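Long-range contacts in ribokinase (Staphylococcus aureus, PDB 3RY7), which phosphorylates D-ribose at O-5 with ATP and magnesium, giving D-ribose 5-phosphate for nucleotide and amino-acid synthesis or the pentose phosphate pathway: residues V5-S10 with V138-V143; T11-F16 with A92-A97; L17-Y22 with F98-A103; I60-T65 with G113-T118; M117-E122 with I145-S150. One frame throughout, in Å; residues are numbered along the deposited sequence.

Contact 1 of 5, residues V5-S10 with V138-V143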
# COMPACT_ATOMS: atom_id res chain seq x y z
N VAL A 5 22.65 5.29 16.33
CA VAL A 5 21.53 4.80 17.11
C VAL A 5 21.64 3.29 17.28
O VAL A 5 21.83 2.56 16.31
CB VAL A 5 20.17 5.20 16.44
CG1 VAL A 5 19.00 4.63 17.20
CG2 VAL A 5 20.05 6.72 16.32
N VAL A 6 21.57 2.82 18.53
CA VAL A 6 21.44 1.40 18.81
C VAL A 6 20.03 1.18 19.28
O VAL A 6 19.56 1.87 20.19
CB VAL A 6 22.40 0.91 19.92
CG1 VAL A 6 22.06 -0.50 20.35
CG2 VAL A 6 23.85 0.99 19.45
N ILE A 7 19.34 0.23 18.65
CA ILE A 7 18.04 -0.21 19.13
C ILE A 7 18.21 -1.53 19.87
O ILE A 7 18.86 -2.45 19.39
CB ILE A 7 17.02 -0.37 17.97
CG1 ILE A 7 16.96 0.91 17.13
CG2 ILE A 7 15.65 -0.70 18.50
CD1 ILE A 7 16.41 2.15 17.87
N LEU A 8 17.62 -1.62 21.03
CA LEU A 8 17.54 -2.84 21.75
C LEU A 8 16.11 -3.24 21.82
O LEU A 8 15.33 -2.55 22.40
CB LEU A 8 18.10 -2.68 23.14
CG LEU A 8 18.11 -3.95 23.97
CD1 LEU A 8 19.14 -4.88 23.52
CD2 LEU A 8 18.20 -3.65 25.39
N GLY A 9 15.76 -4.35 21.21
CA GLY A 9 14.37 -4.75 21.25
C GLY A 9 13.98 -5.98 20.46
O GLY A 9 14.82 -6.81 20.09
N SER A 10 12.67 -6.09 20.22
CA SER A 10 12.07 -7.33 19.75
C SER A 10 12.02 -7.44 18.23
O SER A 10 11.88 -6.45 17.51
CB SER A 10 10.65 -7.41 20.29
OG SER A 10 9.88 -6.30 19.82
N VAL A 138 17.86 2.96 22.18
CA VAL A 138 16.40 2.95 22.34
C VAL A 138 15.91 1.55 22.64
O VAL A 138 16.26 0.61 21.93
CB VAL A 138 15.69 3.42 21.04
CG1 VAL A 138 14.18 3.59 21.26
CG2 VAL A 138 16.32 4.70 20.52
N ALA A 139 15.09 1.40 23.68
CA ALA A 139 14.54 0.11 24.03
C ALA A 139 13.02 0.18 24.12
O ALA A 139 12.47 1.25 24.31
CB ALA A 139 15.11 -0.38 25.35
N GLN A 140 12.37 -0.97 24.02
CA GLN A 140 10.97 -1.14 24.31
C GLN A 140 10.78 -2.32 25.23
O GLN A 140 11.70 -3.02 25.52
CB GLN A 140 10.14 -1.34 23.04
CG GLN A 140 10.60 -0.57 21.88
CD GLN A 140 11.77 -1.17 21.24
OE1 GLN A 140 11.94 -2.34 21.24
NE2 GLN A 140 12.61 -0.35 20.73
N LEU A 141 9.56 -2.53 25.67
CA LEU A 141 9.33 -3.57 26.66
C LEU A 141 8.92 -4.94 26.08
O LEU A 141 8.31 -5.73 26.78
CB LEU A 141 8.32 -3.09 27.70
CG LEU A 141 8.70 -1.82 28.48
CD1 LEU A 141 7.62 -1.41 29.47
CD2 LEU A 141 10.02 -2.05 29.20
N GLU A 142 9.23 -5.21 24.81
CA GLU A 142 9.04 -6.56 24.26
C GLU A 142 10.30 -7.41 24.46
O GLU A 142 10.47 -8.49 23.88
CB GLU A 142 8.61 -6.51 22.79
CG GLU A 142 7.24 -5.83 22.62
CD GLU A 142 6.64 -5.94 21.22
OE1 GLU A 142 7.41 -6.02 20.23
OE2 GLU A 142 5.40 -5.94 21.12
N VAL A 143 11.17 -6.91 25.33
CA VAL A 143 12.41 -7.57 25.71
C VAL A 143 12.50 -7.44 27.25
O VAL A 143 11.82 -6.58 27.84
CB VAL A 143 13.57 -6.89 24.93
CG1 VAL A 143 14.63 -6.37 25.84
CG2 VAL A 143 14.12 -7.78 23.82
O HOH W 1 11.38 -4.45 22.82
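Glu142 OE1 accepts two hydrogen bonds: one from Ser10 OG at 2.5 Å and one from the backbone N of Lys42. The serine hydroxyl reaches the anti lone pair of OE1, the one turned away from OE2. OE2 itself binds a glycerol, consistent with the probable part of Glu142 in holding ribose. Ser10 OG lies between its own N and carbonyl carbon (chi1 61°), the crowded position, and this places it against Glu142 OE1. A water also links the loop ends, donating to Gln140 OE1 at 2.7 Å and accepting weakly from Ser10 N and Glu142 N; Gln140 NE2 is taken by Gln46.

Before these turns the segments are neighbouring parallel strands of the large central sheet of the ribokinase fold, with axes 4.7 Å apart. Val138 bonds through both its polar backbone atoms: its N donates to Val6 O, and its O accepts from Leu8 N at 2.8 Å. Ile7 and Val138 lie side by side beneath helix 42-52, and Ile7 CD1 presses tightly on Val138 CB at 3.5 Å. Leu8 and Ala139 are on the other face, toward helix 145-157. Beyond them, Gly9 CA passes 3.4 Å from Gln140 OE1.

Contact 2 of 5, residues T11-F16 with A92-A97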
# COMPACT_ATOMS: atom_id res chain seq x y z
N THR A 11 12.12 -8.67 17.75
CA THR A 11 11.77 -9.00 16.37
C THR A 11 10.67 -10.04 16.42
O THR A 11 10.81 -11.06 17.11
CB THR A 11 12.97 -9.54 15.59
OG1 THR A 11 13.97 -8.52 15.48
CG2 THR A 11 12.54 -9.98 14.18
N ASN A 12 9.57 -9.78 15.71
CA ASN A 12 8.43 -10.68 15.71
C ASN A 12 8.09 -11.09 14.28
O ASN A 12 8.28 -10.31 13.35
CB ASN A 12 7.19 -9.99 16.29
CG ASN A 12 7.20 -9.92 17.81
OD1 ASN A 12 7.93 -10.66 18.48
ND2 ASN A 12 6.35 -9.04 18.36
N VAL A 13 7.58 -12.31 14.11
CA VAL A 13 6.92 -12.63 12.85
C VAL A 13 5.41 -12.49 13.09
O VAL A 13 4.83 -13.24 13.87
CB VAL A 13 7.30 -14.02 12.33
CG1 VAL A 13 6.50 -14.35 11.07
CG2 VAL A 13 8.81 -14.09 12.06
N ASP A 14 4.80 -11.50 12.44
CA ASP A 14 3.36 -11.28 12.56
C ASP A 14 2.58 -12.19 11.61
O ASP A 14 2.76 -12.14 10.41
CB ASP A 14 3.03 -9.82 12.23
CG ASP A 14 3.61 -8.83 13.24
OD1 ASP A 14 4.12 -9.25 14.31
OD2 ASP A 14 3.53 -7.62 12.96
N GLN A 15 1.72 -13.03 12.17
CA GLN A 15 0.81 -13.84 11.37
C GLN A 15 -0.57 -13.23 11.26
O GLN A 15 -1.34 -13.25 12.21
CB GLN A 15 0.66 -15.22 11.97
CG GLN A 15 1.19 -16.27 11.06
CD GLN A 15 2.67 -16.38 11.19
OE1 GLN A 15 3.41 -16.36 10.20
NE2 GLN A 15 3.14 -16.48 12.42
N PHE A 16 -0.89 -12.72 10.08
CA PHE A 16 -2.18 -12.08 9.83
C PHE A 16 -3.20 -13.01 9.19
O PHE A 16 -2.96 -13.57 8.12
CB PHE A 16 -1.98 -10.85 8.94
CG PHE A 16 -1.37 -9.68 9.65
CD1 PHE A 16 -2.18 -8.72 10.24
CD2 PHE A 16 0.01 -9.54 9.72
CE1 PHE A 16 -1.62 -7.63 10.89
CE2 PHE A 16 0.58 -8.45 10.36
CZ PHE A 16 -0.25 -7.49 10.95
N ALA A 92 14.23 -20.93 22.51
CA ALA A 92 12.85 -20.56 22.23
C ALA A 92 12.72 -20.31 20.74
O ALA A 92 13.70 -20.01 20.06
CB ALA A 92 12.45 -19.30 23.02
N LYS A 93 11.50 -20.44 20.23
CA LYS A 93 11.23 -20.09 18.86
C LYS A 93 11.23 -18.56 18.73
O LYS A 93 11.13 -17.84 19.73
CB LYS A 93 9.90 -20.69 18.45
CG LYS A 93 9.89 -22.22 18.52
CD LYS A 93 8.50 -22.76 18.29
CE LYS A 93 7.50 -22.12 19.27
NZ LYS A 93 7.38 -22.88 20.56
N THR A 94 11.39 -18.07 17.52
CA THR A 94 11.34 -16.64 17.29
C THR A 94 10.02 -16.07 17.79
O THR A 94 8.97 -16.72 17.72
CB THR A 94 11.52 -16.32 15.81
OG1 THR A 94 12.78 -16.86 15.40
CG2 THR A 94 11.49 -14.80 15.58
N GLY A 95 10.08 -14.86 18.35
CA GLY A 95 8.89 -14.18 18.83
C GLY A 95 7.88 -14.04 17.70
O GLY A 95 8.26 -13.88 16.54
N GLN A 96 6.59 -14.10 18.03
CA GLN A 96 5.53 -14.06 17.04
C GLN A 96 4.28 -13.34 17.53
O GLN A 96 3.96 -13.34 18.73
CB GLN A 96 5.14 -15.48 16.62
CG GLN A 96 6.25 -16.19 15.91
CD GLN A 96 6.03 -17.68 15.87
OE1 GLN A 96 5.00 -18.15 15.37
NE2 GLN A 96 7.00 -18.45 16.37
N ALA A 97 3.55 -12.73 16.60
CA ALA A 97 2.25 -12.17 16.91
C ALA A 97 1.19 -12.79 16.00
O ALA A 97 1.40 -12.97 14.80
CB ALA A 97 2.27 -10.65 16.77
O HOH W 2 12.35 -13.10 18.48
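Asp14 and Ala97 meet on the face of the small sheet that also carries Asn12, while Val13 and Gln96 pair on the other face. Asp14 CG is anti to its carbonyl carbon (chi1 -66°), and the carboxylate leans across so that OD1 comes within 3.4 Å of Ala97 CB. OD1 also hydrogen-bonds a glycerol, probably from the crystallisation liquor, which fits the probable role of Asn12, Val13 and Asp14 in binding ribose.

On the Val13 face, Gln96 stretches out beyond CG, and its NE2 turns back along its own segment to donate to Thr94 O at 2.9 Å. That acceptor lies close to the amide plane, evidence that the bond fixes the rotation of the amide. The bent chain of Gln15 crosses Gln96 obliquely with the two amide planes 86° apart; Gln15 NE2 to Gln96 OE1 is 3.9 Å, a packing distance. Thr94 directs OG1 to Asp66 and Gly64 N, and CG2 toward Thr11 O, 4.1 Å away.

The strands, 12-16 and 95-97, run parallel, joined by hydrogen bonds from Val13 N to Gly95 O, from Ala97 N to Val13 O and from Gln15 N to Ala97 O, the last at 2.7 Å. Where the pairing frays, a water bridges Thr11 O and Gly95 N. Further on, Phe16 makes a cation-pi contact with Lys288 of the second subunit.

Backbone bonds therefore carry the cohesion, and the methyl group that Ala97 turns to Asp14 makes no polar demand on OD1, which bonds the glycerol, consistent with a place for the sugar.

Contact 3 of 5, residues L17-Y22 with F98-A103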
# COMPACT_ATOMS: atom_id res chain seq x y z
N LEU A 17 -4.35 -13.15 9.85
CA LEU A 17 -5.51 -13.84 9.30
C LEU A 17 -6.64 -12.84 9.09
O LEU A 17 -7.18 -12.31 10.06
CB LEU A 17 -5.99 -14.92 10.26
CG LEU A 17 -7.08 -15.86 9.75
CD1 LEU A 17 -6.52 -16.77 8.66
CD2 LEU A 17 -7.65 -16.69 10.89
N THR A 18 -6.98 -12.57 7.84
CA THR A 18 -8.07 -11.64 7.56
C THR A 18 -9.39 -12.39 7.46
O THR A 18 -9.57 -13.24 6.60
CB THR A 18 -7.86 -10.87 6.26
OG1 THR A 18 -6.59 -10.21 6.28
CG2 THR A 18 -8.96 -9.84 6.07
N VAL A 19 -10.29 -12.08 8.38
CA VAL A 19 -11.64 -12.61 8.33
C VAL A 19 -12.62 -11.51 7.95
O VAL A 19 -12.23 -10.35 7.71
CB VAL A 19 -12.05 -13.24 9.67
CG1 VAL A 19 -10.98 -14.21 10.14
CG2 VAL A 19 -12.27 -12.15 10.71
N GLU A 20 -13.89 -11.87 7.87
CA GLU A 20 -14.94 -10.90 7.60
C GLU A 20 -15.49 -10.51 8.96
O GLU A 20 -15.65 -9.34 9.29
CB GLU A 20 -16.04 -11.53 6.74
CG GLU A 20 -16.66 -10.58 5.72
CD GLU A 20 -16.55 -11.10 4.30
OE1 GLU A 20 -17.31 -12.04 3.94
OE2 GLU A 20 -15.71 -10.57 3.53
N ARG A 21 -15.85 -11.51 9.74
CA ARG A 21 -16.30 -11.24 11.06
C ARG A 21 -15.67 -12.21 12.02
O ARG A 21 -15.53 -13.37 11.75
CB ARG A 21 -17.84 -11.24 11.16
CG ARG A 21 -18.52 -12.59 11.20
CD ARG A 21 -19.87 -12.61 11.91
NE ARG A 21 -19.81 -13.44 13.11
CZ ARG A 21 -20.36 -14.65 13.23
NH1 ARG A 21 -21.03 -15.17 12.25
NH2 ARG A 21 -20.24 -15.33 14.35
N TYR A 22 -15.29 -11.70 13.16
CA TYR A 22 -14.66 -12.51 14.19
C TYR A 22 -15.60 -13.61 14.61
O TYR A 22 -16.77 -13.36 14.85
CB TYR A 22 -14.28 -11.67 15.42
CG TYR A 22 -13.20 -10.63 15.19
CD1 TYR A 22 -11.93 -11.01 14.77
CD2 TYR A 22 -13.45 -9.29 15.41
CE1 TYR A 22 -10.94 -10.07 14.56
CE2 TYR A 22 -12.47 -8.34 15.20
CZ TYR A 22 -11.21 -8.73 14.78
OH TYR A 22 -10.24 -7.77 14.59
N PHE A 98 0.05 -13.10 16.60
CA PHE A 98 -1.05 -13.70 15.87
C PHE A 98 -2.21 -12.70 15.87
O PHE A 98 -2.83 -12.43 16.90
CB PHE A 98 -1.41 -15.03 16.52
CG PHE A 98 -0.21 -15.90 16.78
CD1 PHE A 98 0.40 -15.93 18.02
CD2 PHE A 98 0.35 -16.66 15.74
CE1 PHE A 98 1.52 -16.74 18.26
CE2 PHE A 98 1.48 -17.46 15.96
CZ PHE A 98 2.06 -17.50 17.23
N ILE A 99 -2.45 -12.14 14.69
CA ILE A 99 -3.34 -11.01 14.51
C ILE A 99 -4.53 -11.35 13.60
O ILE A 99 -4.35 -11.68 12.42
CB ILE A 99 -2.56 -9.83 13.89
CG1 ILE A 99 -1.38 -9.46 14.80
CG2 ILE A 99 -3.47 -8.64 13.68
CD1 ILE A 99 -0.34 -8.57 14.15
N THR A 100 -5.74 -11.28 14.14
CA THR A 100 -6.94 -11.50 13.34
C THR A 100 -7.59 -10.16 12.99
O THR A 100 -8.03 -9.44 13.88
CB THR A 100 -7.95 -12.38 14.09
OG1 THR A 100 -7.29 -13.53 14.62
CG2 THR A 100 -9.07 -12.83 13.14
N VAL A 101 -7.63 -9.84 11.70
CA VAL A 101 -8.27 -8.63 11.20
C VAL A 101 -9.70 -8.90 10.71
O VAL A 101 -9.94 -9.89 10.03
CB VAL A 101 -7.50 -8.09 10.00
CG1 VAL A 101 -8.04 -6.73 9.60
CG2 VAL A 101 -6.03 -8.04 10.30
N ASN A 102 -10.66 -8.04 11.05
CA ASN A 102 -11.99 -8.17 10.46
C ASN A 102 -12.25 -7.22 9.30
O ASN A 102 -11.35 -6.47 8.89
CB ASN A 102 -13.11 -8.13 11.51
CG ASN A 102 -13.22 -6.78 12.23
OD1 ASN A 102 -12.66 -5.77 11.80
ND2 ASN A 102 -13.97 -6.77 13.32
N ALA A 103 -13.45 -7.27 8.73
CA ALA A 103 -13.77 -6.45 7.57
C ALA A 103 -13.58 -4.95 7.84
O ALA A 103 -13.08 -4.20 6.98
CB ALA A 103 -15.18 -6.75 7.10
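Ile99 O accepts from Leu17 N at 3.0 Å, continuing the parallel pairing of strands 12-18 and 95-101 in the small lid sheet. Thr100 follows on the face shared with Leu17. Its CG2, anti to the backbone N (chi1 -48° for OG1), touches two side chains of the other segment: Val19 CG1 meets it at 3.8 Å, and Tyr22 CE1 approaches to 3.6 Å as the tyrosine slides past in the opposite direction.

Val101, paired with Thr18, bonds in both directions. Its N donates to Leu17 O, and its O accepts from Val19 N at 2.8 Å. At Asn102 the strand has ended. The asparagine crosses Tyr22 at about a right angle, and its CB sits over one face of the Tyr22 ring, 3.9 Å from the centroid and 18° off the normal, a CH-pi contact offset toward the rim. The exact placing of the amide against the ring is doubtful, because the two come too close in the model. Asn102 OD1 accepts from Gly105 N and Gln106 N in the turn leading to strand 107-112. Ala103 N then donates to Glu20 O at 3.1 Å, and Ala103 CB packs against the same oxygen.

With two N-H donors on its OD1, Asn102 is held from the side of the turn, which probably keeps its CB in place against the tyrosine ring, whatever the precise setting of the amide.

Contact 4 of 5, residues I60-T65 with G113-T118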
# COMPACT_ATOMS: atom_id res chain seq x y z
N ILE A 60 20.15 -4.73 18.31
CA ILE A 60 20.41 -5.85 19.19
C ILE A 60 19.08 -6.52 19.43
O ILE A 60 18.18 -5.96 20.04
CB ILE A 60 20.99 -5.39 20.54
CG1 ILE A 60 22.29 -4.61 20.35
CG2 ILE A 60 21.25 -6.58 21.41
CD1 ILE A 60 22.80 -3.97 21.66
N THR A 61 18.94 -7.73 18.91
CA THR A 61 17.66 -8.41 19.01
C THR A 61 17.97 -9.90 19.11
O THR A 61 19.06 -10.34 18.75
CB THR A 61 16.77 -8.07 17.79
OG1 THR A 61 15.43 -8.52 18.02
CG2 THR A 61 17.32 -8.70 16.53
N LYS A 62 17.03 -10.66 19.64
CA LYS A 62 17.24 -12.09 19.83
C LYS A 62 16.11 -12.88 19.18
O LYS A 62 14.96 -12.80 19.60
CB LYS A 62 17.33 -12.43 21.31
CG LYS A 62 17.93 -13.81 21.60
CD LYS A 62 18.03 -14.03 23.11
CE LYS A 62 18.87 -15.26 23.48
NZ LYS A 62 18.91 -15.44 24.99
N ILE A 63 16.47 -13.65 18.16
CA ILE A 63 15.53 -14.54 17.50
C ILE A 63 15.91 -16.00 17.76
O ILE A 63 16.91 -16.30 18.42
CB ILE A 63 15.52 -14.33 16.00
CG1 ILE A 63 16.92 -14.57 15.42
CG2 ILE A 63 15.04 -12.90 15.69
CD1 ILE A 63 17.03 -14.20 13.95
N GLY A 64 15.09 -16.90 17.23
CA GLY A 64 15.35 -18.31 17.41
C GLY A 64 16.24 -18.83 16.30
O GLY A 64 16.72 -18.07 15.45
N THR A 65 16.46 -20.14 16.31
CA THR A 65 17.23 -20.80 15.28
C THR A 65 16.28 -21.51 14.30
O THR A 65 16.68 -22.40 13.56
CB THR A 65 18.21 -21.82 15.90
OG1 THR A 65 17.50 -22.68 16.80
CG2 THR A 65 19.32 -21.07 16.68
N GLY A 113 6.23 -14.02 23.32
CA GLY A 113 7.53 -13.44 23.58
C GLY A 113 8.65 -14.19 22.89
O GLY A 113 9.51 -13.57 22.24
N GLY A 114 8.65 -15.51 23.03
CA GLY A 114 9.66 -16.35 22.40
C GLY A 114 11.08 -15.89 22.70
O GLY A 114 11.36 -15.46 23.82
N ALA A 115 11.95 -15.97 21.70
CA ALA A 115 13.37 -15.60 21.85
C ALA A 115 13.58 -14.20 22.41
O ALA A 115 14.55 -13.97 23.14
CB ALA A 115 14.10 -15.75 20.51
N ASN A 116 12.70 -13.26 22.05
CA ASN A 116 12.79 -11.89 22.56
C ASN A 116 12.86 -11.85 24.08
O ASN A 116 13.65 -11.11 24.65
CB ASN A 116 11.61 -11.02 22.10
CG ASN A 116 11.53 -10.88 20.60
OD1 ASN A 116 12.49 -10.47 19.94
ND2 ASN A 116 10.36 -11.20 20.05
N MET A 117 12.02 -12.64 24.73
CA MET A 117 11.94 -12.65 26.18
C MET A 117 12.94 -13.60 26.85
O MET A 117 12.86 -13.86 28.05
CB MET A 117 10.51 -12.94 26.63
CG MET A 117 9.53 -11.82 26.22
SD MET A 117 10.04 -10.22 26.92
CE MET A 117 9.65 -10.48 28.64
N THR A 118 13.90 -14.11 26.07
CA THR A 118 15.02 -14.82 26.68
C THR A 118 16.29 -13.96 26.68
O THR A 118 17.36 -14.43 27.07
CB THR A 118 15.31 -16.15 25.96
OG1 THR A 118 15.90 -15.89 24.68
CG2 THR A 118 14.01 -16.98 25.80
O HOH W 3 14.87 -9.53 21.05
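Lys62 NZ donates to two acceptors of one residue, Thr118 O at 2.8 Å and Thr118 OG1 at 3.1 Å, and forms a salt bridge with Asp123. The lysine is extended throughout, with CG anti to the backbone N (chi1 -164°), and it crosses Thr118 at about a right angle. NZ stands well above the plane of the Thr118 carbonyl, 67° out of it, a position from which it reaches the hydroxyl as well.

Thr118 OG1 passes the interaction on by donating to Ala115 O at 2.8 Å. That oxygen also takes Thr118 N, so side chain and main chain together close the 3-10 turn of residues 115-118. Nearer the start of the turn a water joins Lys62 N to Asn116 OD1, 2.8 Å from each. Asn116 OD1 additionally accepts from Thr11 N, and in this way the asparagine connects the loop to the probable substrate-binding residues that begin at Asn12.

Packing centres on Ala115. Its CB fits against the bare backbone of the strand, 3.2 Å from Lys62 O and 3.3 Å from Ile63 C, while the aliphatic part of Lys62 passes over Ala115 O.

Strand 56-64 lies in the large sheet with strand 4-8 on one side and strand 87-89 on the other, the latter touching both Lys62 and Ala115. The 113-118 loop, leading from strand 107-112 to helix 121-125, is thus laid against the C-terminal end of this strand.

Contact 5 of 5, residues M117-E122 with I145-S150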
# COMPACT_ATOMS: atom_id res chain seq x y z
N MET A 117 12.02 -12.64 24.73
CA MET A 117 11.94 -12.65 26.18
C MET A 117 12.94 -13.60 26.85
O MET A 117 12.86 -13.86 28.05
CB MET A 117 10.51 -12.94 26.63
CG MET A 117 9.53 -11.82 26.22
SD MET A 117 10.04 -10.22 26.92
CE MET A 117 9.65 -10.48 28.64
N THR A 118 13.90 -14.11 26.07
CA THR A 118 15.02 -14.82 26.68
C THR A 118 16.29 -13.96 26.68
O THR A 118 17.36 -14.43 27.07
CB THR A 118 15.31 -16.15 25.96
OG1 THR A 118 15.90 -15.89 24.68
CG2 THR A 118 14.01 -16.98 25.80
N MET A 119 16.19 -12.71 26.21
CA MET A 119 17.39 -11.89 26.11
C MET A 119 17.86 -11.55 27.51
O MET A 119 17.05 -11.14 28.33
CB MET A 119 17.13 -10.61 25.33
CG MET A 119 18.41 -9.87 25.04
SD MET A 119 18.20 -8.26 24.26
CE MET A 119 17.80 -8.71 22.58
N THR A 120 19.15 -11.76 27.78
CA THR A 120 19.73 -11.58 29.12
C THR A 120 20.76 -10.45 29.15
O THR A 120 21.24 -9.99 28.11
CB THR A 120 20.49 -12.84 29.59
OG1 THR A 120 21.60 -13.05 28.71
CG2 THR A 120 19.61 -14.07 29.60
N PRO A 121 21.13 -10.01 30.36
CA PRO A 121 22.20 -9.00 30.45
C PRO A 121 23.48 -9.46 29.75
O PRO A 121 24.17 -8.64 29.12
CB PRO A 121 22.43 -8.86 31.95
CG PRO A 121 21.08 -9.13 32.53
CD PRO A 121 20.43 -10.18 31.64
N GLU A 122 23.78 -10.75 29.82
CA GLU A 122 24.93 -11.23 29.12
C GLU A 122 24.86 -11.14 27.63
O GLU A 122 25.82 -10.86 27.02
CB GLU A 122 25.43 -12.60 29.59
CG GLU A 122 24.44 -13.44 30.24
CD GLU A 122 23.98 -12.94 31.55
OE1 GLU A 122 24.79 -12.81 32.44
OE2 GLU A 122 22.79 -12.69 31.70
N ILE A 145 13.16 -6.61 31.11
CA ILE A 145 13.66 -5.47 31.87
C ILE A 145 15.14 -5.58 32.30
O ILE A 145 15.89 -4.62 32.12
CB ILE A 145 12.71 -5.15 33.04
CG1 ILE A 145 11.46 -4.43 32.50
CG2 ILE A 145 13.42 -4.31 34.13
CD1 ILE A 145 10.29 -4.43 33.44
N PRO A 146 15.57 -6.74 32.85
CA PRO A 146 16.99 -6.85 33.24
C PRO A 146 17.94 -6.67 32.04
O PRO A 146 19.03 -6.12 32.21
CB PRO A 146 17.11 -8.26 33.85
CG PRO A 146 15.71 -8.62 34.26
CD PRO A 146 14.80 -7.94 33.22
N ALA A 147 17.54 -7.07 30.85
CA ALA A 147 18.36 -6.79 29.68
C ALA A 147 18.43 -5.28 29.40
O ALA A 147 19.49 -4.76 29.02
CB ALA A 147 17.86 -7.53 28.44
N ILE A 148 17.29 -4.61 29.54
CA ILE A 148 17.25 -3.17 29.27
C ILE A 148 18.08 -2.41 30.32
O ILE A 148 18.85 -1.51 29.98
CB ILE A 148 15.80 -2.64 29.23
CG1 ILE A 148 14.97 -3.32 28.12
CG2 ILE A 148 15.81 -1.11 29.01
CD1 ILE A 148 13.51 -3.02 28.21
N ILE A 149 17.94 -2.78 31.59
CA ILE A 149 18.73 -2.17 32.66
C ILE A 149 20.23 -2.26 32.35
O ILE A 149 20.97 -1.28 32.46
CB ILE A 149 18.43 -2.82 34.02
CG1 ILE A 149 17.04 -2.41 34.51
CG2 ILE A 149 19.48 -2.42 35.05
CD1 ILE A 149 16.59 -3.18 35.74
N SER A 150 20.66 -3.43 31.89
CA SER A 150 22.08 -3.62 31.65
C SER A 150 22.59 -2.77 30.48
O SER A 150 23.71 -2.23 30.52
CB SER A 150 22.38 -5.11 31.47
OG SER A 150 23.06 -5.33 30.26
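Pro121 and Ala147 bring two helix starts together in the alpha/beta domain of the ribokinase fold: their CA atoms are 4.5 Å apart, with helix 121-125 meeting the first turns of helix 145-157. Thr120 is the N-cap of the former, its side chain capping a backbone N further along, while Thr120 N donates to Asp123 OD2; this reciprocal pattern is consistent with a capping box.

No hydrogen bond crosses between the segments, and the contact is van der Waals packing. The Pro121 ring offers two different corners. CG is applied to the backbone of Pro146, 3.7 Å from its O, and lies 4.3 Å from the CB of that second proline. Pro121 CB instead meets Ser150 CB, one helical turn on, at 3.8 Å.

Ala147 CB, between these two positions in sequence, reaches over to the chain ahead of the helix, 3.7 Å from Met119 O. The methionine comes alongside with CG anti to its backbone N (chi1 -171°), which sets CG 4.2 Å from Ala147 CB. Farther out the chain bends at chi3, and CE rests on the backbone of Thr61 and Lys62. Ser150 OG, buried here without a hydrogen-bonding partner in the model, lies 3.7 Å from Pro121 O.

Contacts 1, 4 and 5 gather in the alpha/beta domain, with centres 10 to 12 Å apart. Contacts 1 and 4 use neighbouring strands 4-8 and 56-64 of the large sheet, and Met119 of contact 5 touches both. Contacts 2 and 3 follow one another along strands 12-18 and 95-101 of the small sheet, their centres about 17 Å apart; contact 3, about 28 Å from contact 1, lies farthest out. In first-segment order the chain runs 1, 2, 3, 4, 5, and contacts 4 and 5 share Met117 and Thr118. The 1-2 junction brings Glu142 beside Asn12, so the probable ribose site draws on both sheets.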